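Local coordinates for protein beta-agarase (Persicobacter, PDB 6AII) that probably hydrolyses the beta-1,4 linkages of agarose, releasing neoagarobiose, through the catalytic domain of a family GH16 beta-agarase, at residues A[48-53]-A[64-69]; A[55-60]-A[85-90]; A[78-83]-A[284-289]. All coordinates share one frame; numbering follows the deposited sequence.

The three contacts illustrate how loops are fastened to one sheet of a beta-sandwich and how its two sheets are joined through the core. By centres interaction 3 is the middle one, about 10 Å from interaction 1 and about 12 Å from interaction 2, themselves about 15 Å apart, yet interaction 1 bonds directly to both. Trp64 connects it to interaction 3, NE1 donating to Ile286 O at 3.0 Å, and Arg65 to interaction 2 by a salt bridge from NH1 to Asp57 OD2 at 2.9 Å. Interactions 2 and 3 touch at Pro59 CG and Glu287 OE1, 3.9 Å apart. The calcium ion lies about 12 and 14 Å from the side chains of Ile284 and Val69.

Interaction 1 (A[48-53]-A[64-69]); sequences WKNFWH and WRHENV
Phe51 lays its ring over one face of the His66 imidazole in an offset stack, with centroids 4.3 Å apart and planes inclined by 27°. Its CD1 stands over the centre of the imidazole, whereas CE1 of His66 comes over the phenyl ring nearer the rim. Phe51 CG, anti to the backbone N (chi1 -153°), is thereby set against His66 NE2, and farther out CE1 approaches Trp64 O at 3.3 Å, the oxygen lying near the plane of the phenyl ring. The same oxygen accepts a bond from Arg65 NH1.

The imidazole is also met at its edge, where Asn50 OD1 lies 3.3 Å from His66 CD2. This is a secondary contact for the amide, whose OD1 accepts from Thr42 N and whose ND2 donates to Glu40 O and to a water. That water also lies within hydrogen-bonding distance of His66 O and Val69 O, so the amide is fixed from both ends. A second water spans Asn50 O and Arg65 O, 2.9 Å from each, and the His66 CA-H points at Asn50 O.

Beyond Phe51, Trp64 places CZ3 over a face of Trp52, 3.6 Å from its CG; at 31° between planes this is an oblique meeting. His53 NE2 occupies the opposite face of Trp52. Both indoles also rest on Cys107 of strand 97-110, and both meet Trp56. Such an aromatic cluster, built by loops over the sheet that includes strands 97-110 and 280-287, is consistent with the substrate-facing side of a GH16 beta-jelly roll.

Interaction 2 (A[55-60]-A[85-90]); sequences SWDGPG and NTKTFR
Lys87 and Asp57 supply the charged part of this contact, reaching tip to tip until NZ lies 3.0 Å from OD1. The lysine leaves the strand with CG anti to its backbone N (chi1 177°) and stays extended beyond, which carries the ammonium across to the loop. It meets OD1 from above the carboxylate plane, 46° out of it. The other oxygen, OD2, is taken up by Arg65, so the carboxylate lies between two positive charges and would probably be kept ionised.

The remaining hydrogen bonds involve the backbone, directly or through a water. Lys87 NZ donates to Gly58 O at 2.9 Å, again from above the carbonyl plane, and its strongest polar partner is Thr62 O, just beyond the loop. One ammonium thus holds three points of the chain, Asp57, Gly58 and Thr62. At the other end of the contact, a water accepts from Gly60 N at 2.9 Å and donates to Arg90 O at 2.8 Å.

Between these polar ends the contact is van der Waals. Gly60 O approaches Lys87 CE at 3.4 Å and Phe89 CB at 3.3 Å, while the phenyl CG lies 3.5 Å from Gly60 C. Having no side chain suits both glycines: a CB on Gly58 would run into Pro59 CD, and Gly60 has a positive phi of 62°.

Strand 86-90 pairs antiparallel with strand 97-110, against which Lys87 and Phe89 also pack, at Ala102 and Leu100 respectively. Phe89 reaches helix 290-294 as well, touching Asp290 and Leu294, while the loop leads directly into strand 62-64, parallel neighbour of strand 97-110.

Interaction 3 (A[78-83]-A[284-289]); sequences IVASRN and INIEAQ
Ile284 presents CG2 to CD1 of Ile78. The two methyls are 3.5 Å apart, tighter than ordinary van der Waals contact, and the side chains cross at about a right angle. Ile284 also packs on Met313 and Ile318 of strand 312-325.

Asn285 starts out away from 78-83, and its side chain touches Cys107 of strand 97-110. Its ND2 donates to Glu287 OE1 at 3.0 Å and to Ile286 O at 3.1 Å, approaching the latter carbonyl from 78° above its plane.

Ile286 turns back toward 78-83. Its CG1 sits between the backbone N and the carbonyl carbon (chi1 65°), where it lies 4.0 Å from Ile78 CG2, the two isoleucines sliding past each other in opposite directions. CD1 continues to the Val79-Ala80 peptide, 3.6 Å from Ala80 N, and meets Ala80 CB at 3.8 Å. An alanine in place of Ile78 would probably open a gap between the strands, leaving Ile284 CG2 and the CG1 and CG2 of Ile286 without their apolar partner.

Glu287 packs on Ala132 and Asn134 of strand 132-139 and takes a second donor, Gln289 NE2, on the anti lone pair of OE2 at 2.7 Å. Between them, Ala288 N donates to Thr62 OG1. Gln289 occupies the N-cap position of helix 290-294.

The touching parts of the two strands run only 9° apart yet belong to different sheets, and interlocking apolar side chains join them. This face-to-face packing of two sheets about a buried aliphatic layer is the hallmark of a beta-sandwich, here the jelly roll of the GH16 family.

Interaction 1 (A[48-53]-A[64-69])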
loop_
_atom_site.group_PDB
_atom_site.type_symbol
_atom_site.label_atom_id
_atom_site.label_comp_id
_atom_site.label_asym_id
_atom_site.label_seq_id
_atom_site.Cartn_x
_atom_site.Cartn_y
_atom_site.Cartn_z
ATOM N N TRP A 48 -5.533 -15.073 1.809
ATOM C CA TRP A 48 -4.313 -14.232 1.789
ATOM C C TRP A 48 -3.096 -15.145 1.571
ATOM O O TRP A 48 -2.670 -15.847 2.507
ATOM C CB TRP A 48 -4.161 -13.450 3.120
ATOM C CG TRP A 48 -5.426 -12.819 3.596
ATOM C CD1 TRP A 48 -6.175 -13.204 4.664
ATOM C CD2 TRP A 48 -6.143 -11.743 2.969
ATOM N NE1 TRP A 48 -7.302 -12.442 4.762
ATOM C CE2 TRP A 48 -7.310 -11.521 3.747
ATOM C CE3 TRP A 48 -5.898 -10.901 1.864
ATOM C CZ2 TRP A 48 -8.236 -10.531 3.451
ATOM C CZ3 TRP A 48 -6.846 -9.952 1.562
ATOM C CH2 TRP A 48 -7.984 -9.752 2.359
ATOM N N LYS A 49 -2.483 -15.049 0.377
ATOM C CA LYS A 49 -1.308 -15.836 0.133
ATOM C C LYS A 49 -0.137 -15.260 0.914
ATOM O O LYS A 49 0.055 -14.058 0.848
ATOM C CB LYS A 49 -0.897 -15.838 -1.341
ATOM C CG LYS A 49 0.170 -16.871 -1.753
ATOM C CD LYS A 49 0.603 -16.625 -3.172
ATOM C CE LYS A 49 1.379 -17.706 -3.877
ATOM N NZ LYS A 49 2.008 -17.129 -5.098
ATOM N N ASN A 50 0.609 -16.108 1.605
ATOM C CA ASN A 50 1.801 -15.706 2.372
ATOM C C ASN A 50 3.045 -15.489 1.510
ATOM O O ASN A 50 4.141 -15.715 2.001
ATOM C CB ASN A 50 2.093 -16.638 3.521
ATOM C CG ASN A 50 2.420 -18.069 3.128
ATOM O OD1 ASN A 50 2.287 -18.406 1.949
ATOM N ND2 ASN A 50 2.867 -18.862 4.106
ATOM N N PHE A 51 2.875 -15.008 0.315
ATOM C CA PHE A 51 3.984 -14.660 -0.497
ATOM C C PHE A 51 3.555 -13.710 -1.601
ATOM O O PHE A 51 2.368 -13.460 -1.826
ATOM C CB PHE A 51 4.595 -15.935 -1.117
ATOM C CG PHE A 51 6.065 -15.784 -1.427
ATOM C CD1 PHE A 51 6.994 -15.738 -0.388
ATOM C CD2 PHE A 51 6.513 -15.651 -2.725
ATOM C CE1 PHE A 51 8.348 -15.550 -0.660
ATOM C CE2 PHE A 51 7.872 -15.442 -2.993
ATOM C CZ PHE A 51 8.783 -15.462 -1.971
ATOM N N TRP A 52 4.543 -13.270 -2.408
ATOM C CA TRP A 52 4.341 -12.598 -3.672
ATOM C C TRP A 52 3.643 -13.542 -4.668
ATOM O O TRP A 52 3.607 -14.727 -4.401
ATOM C CB TRP A 52 5.724 -12.138 -4.142
ATOM C CG TRP A 52 5.816 -11.515 -5.489
ATOM C CD1 TRP A 52 6.508 -11.968 -6.590
ATOM C CD2 TRP A 52 5.336 -10.217 -5.836
ATOM N NE1 TRP A 52 6.387 -11.072 -7.624
ATOM C CE2 TRP A 52 5.697 -9.982 -7.182
ATOM C CE3 TRP A 52 4.605 -9.243 -5.153
ATOM C CZ2 TRP A 52 5.392 -8.797 -7.850
ATOM C CZ3 TRP A 52 4.264 -8.092 -5.841
ATOM C CH2 TRP A 52 4.652 -7.870 -7.157
ATOM N N HIS A 53 3.189 -13.007 -5.790
ATOM C CA HIS A 53 2.351 -13.789 -6.690
ATOM C C HIS A 53 3.199 -14.722 -7.576
ATOM O O HIS A 53 2.613 -15.511 -8.311
ATOM C CB HIS A 53 1.332 -12.868 -7.377
ATOM C CG HIS A 53 1.923 -11.779 -8.176
ATOM N ND1 HIS A 53 2.593 -12.029 -9.353
ATOM C CD2 HIS A 53 1.958 -10.446 -7.972
ATOM C CE1 HIS A 53 3.011 -10.880 -9.866
ATOM N NE2 HIS A 53 2.618 -9.899 -9.041
ATOM N N TRP A 64 11.829 -11.808 0.541
ATOM C CA TRP A 64 10.483 -12.239 0.986
ATOM C C TRP A 64 10.563 -13.712 1.328
ATOM O O TRP A 64 11.193 -14.476 0.550
ATOM C CB TRP A 64 9.425 -11.996 -0.059
ATOM C CG TRP A 64 9.067 -10.561 -0.245
ATOM C CD1 TRP A 64 9.013 -9.581 0.708
ATOM C CD2 TRP A 64 8.736 -9.943 -1.483
ATOM N NE1 TRP A 64 8.641 -8.404 0.134
ATOM C CE2 TRP A 64 8.478 -8.585 -1.203
ATOM C CE3 TRP A 64 8.587 -10.398 -2.792
ATOM C CZ2 TRP A 64 8.085 -7.682 -2.175
ATOM C CZ3 TRP A 64 8.233 -9.484 -3.759
ATOM C CH2 TRP A 64 7.969 -8.157 -3.461
ATOM N N ARG A 65 9.985 -14.080 2.468
ATOM C CA ARG A 65 9.996 -15.458 2.913
ATOM C C ARG A 65 8.592 -15.764 3.391
ATOM O O ARG A 65 8.014 -14.964 4.105
ATOM C CB ARG A 65 10.999 -15.657 4.038
ATOM C CG ARG A 65 12.464 -15.556 3.615
ATOM C CD ARG A 65 12.834 -16.658 2.652
ATOM N NE ARG A 65 14.244 -16.595 2.236
ATOM C CZ ARG A 65 14.691 -16.071 1.093
ATOM N NH1 ARG A 65 13.884 -15.426 0.245
ATOM N NH2 ARG A 65 15.997 -16.229 0.800
ATOM N N HIS A 66 8.127 -16.965 3.087
ATOM C CA HIS A 66 6.803 -17.372 3.540
ATOM C C HIS A 66 6.697 -17.239 5.074
ATOM O O HIS A 66 5.626 -16.801 5.604
ATOM C CB HIS A 66 6.549 -18.851 3.181
ATOM C CG HIS A 66 6.416 -19.045 1.713
ATOM N ND1 HIS A 66 7.479 -19.498 0.928
ATOM C CD2 HIS A 66 5.424 -18.766 0.851
ATOM C CE1 HIS A 66 7.116 -19.499 -0.336
ATOM N NE2 HIS A 66 5.838 -19.143 -0.407
ATOM N N GLU A 67 7.746 -17.586 5.815
ATOM C CA GLU A 67 7.696 -17.646 7.259
ATOM C C GLU A 67 7.784 -16.259 7.923
ATOM O O GLU A 67 7.861 -16.166 9.140
ATOM C CB GLU A 67 8.812 -18.534 7.825
ATOM C CG GLU A 67 10.207 -18.139 7.385
ATOM C CD GLU A 67 10.736 -18.855 6.152
ATOM O OE1 GLU A 67 9.971 -19.053 5.168
ATOM O OE2 GLU A 67 11.975 -19.100 6.134
ATOM N N ASN A 68 7.775 -15.191 7.127
ATOM C CA ASN A 68 7.805 -13.816 7.651
ATOM C C ASN A 68 6.392 -13.211 7.597
ATOM O O ASN A 68 6.248 -11.997 7.777
ATOM C CB ASN A 68 8.813 -12.941 6.908
ATOM C CG ASN A 68 10.219 -13.158 7.456
ATOM O OD1 ASN A 68 10.735 -14.299 7.409
ATOM N ND2 ASN A 68 10.858 -12.128 8.023
ATOM N N VAL A 69 5.375 -14.065 7.445
ATOM C CA VAL A 69 3.970 -13.641 7.583
ATOM C C VAL A 69 3.316 -14.541 8.636
ATOM O O VAL A 69 3.371 -15.757 8.555
ATOM C CB VAL A 69 3.199 -13.728 6.250
ATOM C CG1 VAL A 69 1.701 -13.410 6.424
ATOM C CG2 VAL A 69 3.769 -12.841 5.154
HETATM O O HOH W 1 6.038 -13.535 2.505
HETATM O O HOH W 2 3.537 -17.890 6.899
#

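Interaction 2 (A[55-60]-A[85-90])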
loop_
_atom_site.group_PDB
_atom_site.type_symbol
_atom_site.label_atom_id
_atom_site.label_comp_id
_atom_site.label_asym_id
_atom_site.label_seq_id
_atom_site.Cartn_x
_atom_site.Cartn_y
_atom_site.Cartn_z
ATOM N N SER A 55 7.695 -16.622 -7.667
ATOM C CA SER A 55 8.727 -17.033 -6.770
ATOM C C SER A 55 9.763 -15.898 -6.555
ATOM O O SER A 55 10.610 -16.030 -5.686
ATOM C CB SER A 55 9.407 -18.293 -7.266
ATOM O OG SER A 55 10.047 -18.013 -8.485
ATOM N N TRP A 56 9.677 -14.792 -7.284
ATOM C CA TRP A 56 10.591 -13.645 -7.065
ATOM C C TRP A 56 10.542 -13.209 -5.595
ATOM O O TRP A 56 9.439 -13.055 -5.082
ATOM C CB TRP A 56 10.156 -12.469 -7.920
ATOM C CG TRP A 56 11.101 -11.314 -7.857
ATOM C CD1 TRP A 56 12.438 -11.312 -8.071
ATOM C CD2 TRP A 56 10.727 -9.970 -7.572
ATOM N NE1 TRP A 56 12.933 -10.039 -7.960
ATOM C CE2 TRP A 56 11.898 -9.181 -7.685
ATOM C CE3 TRP A 56 9.522 -9.357 -7.275
ATOM C CZ2 TRP A 56 11.895 -7.809 -7.473
ATOM C CZ3 TRP A 56 9.518 -7.989 -7.092
ATOM C CH2 TRP A 56 10.682 -7.235 -7.178
ATOM N N ASP A 57 11.703 -12.984 -4.986
ATOM C CA ASP A 57 11.722 -12.711 -3.536
ATOM C C ASP A 57 11.956 -11.221 -3.239
ATOM O O ASP A 57 12.225 -10.886 -2.086
ATOM C CB ASP A 57 12.652 -13.652 -2.768
ATOM C CG ASP A 57 14.153 -13.421 -2.874
ATOM O OD1 ASP A 57 14.604 -12.708 -3.795
ATOM O OD2 ASP A 57 14.860 -13.971 -2.029
ATOM N N GLY A 58 11.880 -10.351 -4.220
ATOM C CA GLY A 58 11.658 -8.965 -3.952
ATOM C C GLY A 58 12.795 -8.068 -4.401
ATOM O O GLY A 58 13.838 -8.501 -4.870
ATOM N N PRO A 59 12.575 -6.771 -4.218
ATOM C CA PRO A 59 13.446 -5.709 -4.776
ATOM C C PRO A 59 14.594 -5.423 -3.843
ATOM O O PRO A 59 14.487 -5.691 -2.647
ATOM C CB PRO A 59 12.556 -4.479 -4.889
ATOM C CG PRO A 59 11.654 -4.653 -3.661
ATOM C CD PRO A 59 11.378 -6.143 -3.581
ATOM N N GLY A 60 15.716 -4.881 -4.367
ATOM C CA GLY A 60 16.732 -4.484 -3.443
ATOM C C GLY A 60 17.238 -5.706 -2.664
ATOM O O GLY A 60 17.236 -6.824 -3.159
ATOM N N ASN A 85 22.555 -13.395 6.086
ATOM C CA ASN A 85 22.843 -13.696 4.688
ATOM C C ASN A 85 22.856 -12.412 3.872
ATOM O O ASN A 85 22.155 -11.433 4.223
ATOM C CB ASN A 85 21.839 -14.656 4.083
ATOM C CG ASN A 85 21.919 -16.043 4.663
ATOM O OD1 ASN A 85 22.883 -16.337 5.348
ATOM N ND2 ASN A 85 20.858 -16.789 4.485
ATOM N N THR A 86 23.718 -12.346 2.839
ATOM C CA THR A 86 23.766 -11.192 1.938
ATOM C C THR A 86 22.859 -11.449 0.768
ATOM O O THR A 86 22.538 -12.610 0.349
ATOM C CB THR A 86 25.219 -10.923 1.441
ATOM O OG1 THR A 86 25.524 -12.070 0.641
ATOM C CG2 THR A 86 26.140 -10.606 2.579
ATOM N N LYS A 87 22.397 -10.330 0.159
ATOM C CA LYS A 87 21.780 -10.364 -1.110
ATOM C C LYS A 87 22.378 -9.301 -2.050
ATOM O O LYS A 87 22.700 -8.176 -1.656
ATOM C CB LYS A 87 20.259 -10.197 -1.041
ATOM C CG LYS A 87 19.548 -10.154 -2.372
ATOM C CD LYS A 87 18.026 -10.219 -2.303
ATOM C CE LYS A 87 17.394 -10.201 -3.658
ATOM N NZ LYS A 87 15.914 -10.068 -3.638
ATOM N N THR A 88 22.591 -9.737 -3.294
ATOM C CA THR A 88 23.125 -8.926 -4.369
ATOM C C THR A 88 21.985 -8.485 -5.277
ATOM O O THR A 88 21.165 -9.305 -5.667
ATOM C CB THR A 88 24.242 -9.679 -5.095
ATOM O OG1 THR A 88 25.259 -9.965 -4.145
ATOM C CG2 THR A 88 24.810 -8.821 -6.198
ATOM N N PHE A 89 21.851 -7.194 -5.552
ATOM C CA PHE A 89 20.715 -6.652 -6.262
ATOM C C PHE A 89 21.104 -5.523 -7.200
ATOM O O PHE A 89 22.157 -4.877 -7.011
ATOM C CB PHE A 89 19.681 -6.116 -5.258
ATOM C CG PHE A 89 20.269 -5.048 -4.352
ATOM C CD1 PHE A 89 20.958 -5.352 -3.183
ATOM C CD2 PHE A 89 20.139 -3.716 -4.718
ATOM C CE1 PHE A 89 21.464 -4.347 -2.383
ATOM C CE2 PHE A 89 20.668 -2.714 -3.920
ATOM C CZ PHE A 89 21.331 -3.035 -2.763
ATOM N N ARG A 90 20.256 -5.252 -8.170
ATOM C CA ARG A 90 20.562 -4.240 -9.202
ATOM C C ARG A 90 20.051 -2.888 -8.717
ATOM O O ARG A 90 18.958 -2.783 -8.186
ATOM C CB ARG A 90 19.911 -4.704 -10.519
ATOM C CG ARG A 90 20.655 -4.410 -11.811
ATOM C CD ARG A 90 19.985 -5.006 -13.064
ATOM N NE ARG A 90 20.063 -6.485 -13.206
ATOM C CZ ARG A 90 20.741 -7.172 -14.167
ATOM N NH1 ARG A 90 20.658 -8.522 -14.243
ATOM N NH2 ARG A 90 21.510 -6.490 -15.019
HETATM O O HOH W 3 16.758 -4.123 -6.995
#

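Interaction 3 (A[78-83]-A[284-289])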
loop_
_atom_site.group_PDB
_atom_site.type_symbol
_atom_site.label_atom_id
_atom_site.label_comp_id
_atom_site.label_asym_id
_atom_site.label_seq_id
_atom_site.Cartn_x
_atom_site.Cartn_y
_atom_site.Cartn_z
ATOM N N ILE A 78 3.510 -8.764 9.338
ATOM C CA ILE A 78 4.395 -8.792 8.171
ATOM C C ILE A 78 5.776 -8.389 8.698
ATOM O O ILE A 78 6.016 -7.227 9.030
ATOM C CB ILE A 78 3.856 -7.952 7.028
ATOM C CG1 ILE A 78 2.421 -8.335 6.665
ATOM C CG2 ILE A 78 4.771 -8.125 5.825
ATOM C CD1 ILE A 78 1.787 -7.468 5.610
ATOM N N VAL A 79 6.657 -9.398 8.842
ATOM C CA VAL A 79 7.827 -9.300 9.685
ATOM C C VAL A 79 9.112 -9.017 8.904
ATOM O O VAL A 79 9.297 -9.641 7.878
ATOM C CB VAL A 79 8.010 -10.572 10.518
ATOM C CG1 VAL A 79 9.278 -10.525 11.318
ATOM C CG2 VAL A 79 6.746 -10.776 11.371
ATOM N N ALA A 80 9.902 -8.089 9.391
ATOM C CA ALA A 80 11.315 -7.911 8.958
ATOM C C ALA A 80 12.227 -8.580 9.973
ATOM O O ALA A 80 12.200 -8.258 11.177
ATOM C CB ALA A 80 11.679 -6.458 8.744
ATOM N N SER A 81 13.186 -9.361 9.450
ATOM C CA SER A 81 14.168 -10.019 10.310
ATOM C C SER A 81 15.482 -10.164 9.530
ATOM O O SER A 81 15.535 -9.810 8.349
ATOM C CB SER A 81 13.642 -11.349 10.762
ATOM O OG SER A 81 13.352 -12.208 9.673
ATOM N N ARG A 82 16.512 -10.590 10.219
ATOM C CA ARG A 82 17.852 -10.608 9.568
ATOM C C ARG A 82 18.631 -11.822 10.048
ATOM O O ARG A 82 19.078 -11.846 11.208
ATOM C CB ARG A 82 18.578 -9.281 9.801
ATOM C CG ARG A 82 19.954 -9.237 9.128
ATOM C CD ARG A 82 20.520 -7.856 9.100
ATOM N NE ARG A 82 19.788 -6.947 8.254
ATOM C CZ ARG A 82 19.725 -5.648 8.425
ATOM N NH1 ARG A 82 20.456 -5.073 9.380
ATOM N NH2 ARG A 82 18.877 -4.931 7.677
ATOM N N ASN A 83 18.901 -12.700 9.117
ATOM C CA ASN A 83 19.692 -13.944 9.457
ATOM C C ASN A 83 21.179 -13.727 9.158
ATOM O O ASN A 83 21.957 -14.628 9.461
ATOM C CB ASN A 83 19.159 -15.173 8.753
ATOM C CG ASN A 83 19.135 -15.089 7.254
ATOM O OD1 ASN A 83 19.930 -14.344 6.686
ATOM N ND2 ASN A 83 18.222 -15.816 6.651
ATOM N N ILE A 284 -0.308 -6.509 0.288
ATOM C CA ILE A 284 0.221 -5.805 1.481
ATOM C C ILE A 284 1.618 -6.369 1.741
ATOM O O ILE A 284 1.806 -7.569 1.841
ATOM C CB ILE A 284 -0.658 -5.981 2.711
ATOM C CG1 ILE A 284 -2.101 -5.610 2.373
ATOM C CG2 ILE A 284 -0.064 -5.138 3.836
ATOM C CD1 ILE A 284 -2.989 -5.527 3.592
ATOM N N ASN A 285 2.603 -5.487 1.774
ATOM C CA ASN A 285 3.946 -5.999 1.912
ATOM C C ASN A 285 4.871 -4.950 2.525
ATOM O O ASN A 285 4.556 -3.741 2.603
ATOM C CB ASN A 285 4.558 -6.447 0.572
ATOM C CG ASN A 285 5.061 -5.286 -0.270
ATOM O OD1 ASN A 285 4.288 -4.582 -0.886
ATOM N ND2 ASN A 285 6.358 -5.048 -0.321
ATOM N N ILE A 286 6.054 -5.441 2.906
ATOM C CA ILE A 286 7.140 -4.578 3.303
ATOM C C ILE A 286 8.331 -4.863 2.376
ATOM O O ILE A 286 8.406 -5.939 1.782
ATOM C CB ILE A 286 7.549 -4.741 4.774
ATOM C CG1 ILE A 286 8.136 -6.124 5.074
ATOM C CG2 ILE A 286 6.337 -4.383 5.675
ATOM C CD1 ILE A 286 8.539 -6.384 6.533
ATOM N N GLU A 287 9.138 -3.855 2.139
ATOM C CA GLU A 287 10.290 -4.051 1.283
ATOM C C GLU A 287 11.359 -3.019 1.592
ATOM O O GLU A 287 11.100 -1.944 2.114
ATOM C CB GLU A 287 9.870 -3.982 -0.176
ATOM C CG GLU A 287 9.176 -2.796 -0.618
ATOM C CD GLU A 287 8.559 -2.886 -2.053
ATOM O OE1 GLU A 287 8.004 -3.903 -2.510
ATOM O OE2 GLU A 287 8.785 -1.912 -2.761
ATOM N N ALA A 288 12.556 -3.371 1.148
ATOM C CA ALA A 288 13.736 -2.479 1.186
ATOM C C ALA A 288 14.092 -2.225 -0.264
ATOM O O ALA A 288 14.711 -3.115 -0.869
ATOM C CB ALA A 288 14.847 -3.075 1.964
ATOM N N GLN A 289 13.694 -1.115 -0.832
ATOM C CA GLN A 289 13.939 -0.877 -2.245
ATOM C C GLN A 289 15.410 -0.465 -2.437
ATOM O O GLN A 289 16.049 0.094 -1.537
ATOM C CB GLN A 289 13.005 0.217 -2.777
ATOM C CG GLN A 289 11.543 -0.171 -2.547
ATOM C CD GLN A 289 10.619 0.979 -2.192
ATOM O OE1 GLN A 289 11.020 2.141 -2.106
ATOM N NE2 GLN A 289 9.375 0.637 -1.943
#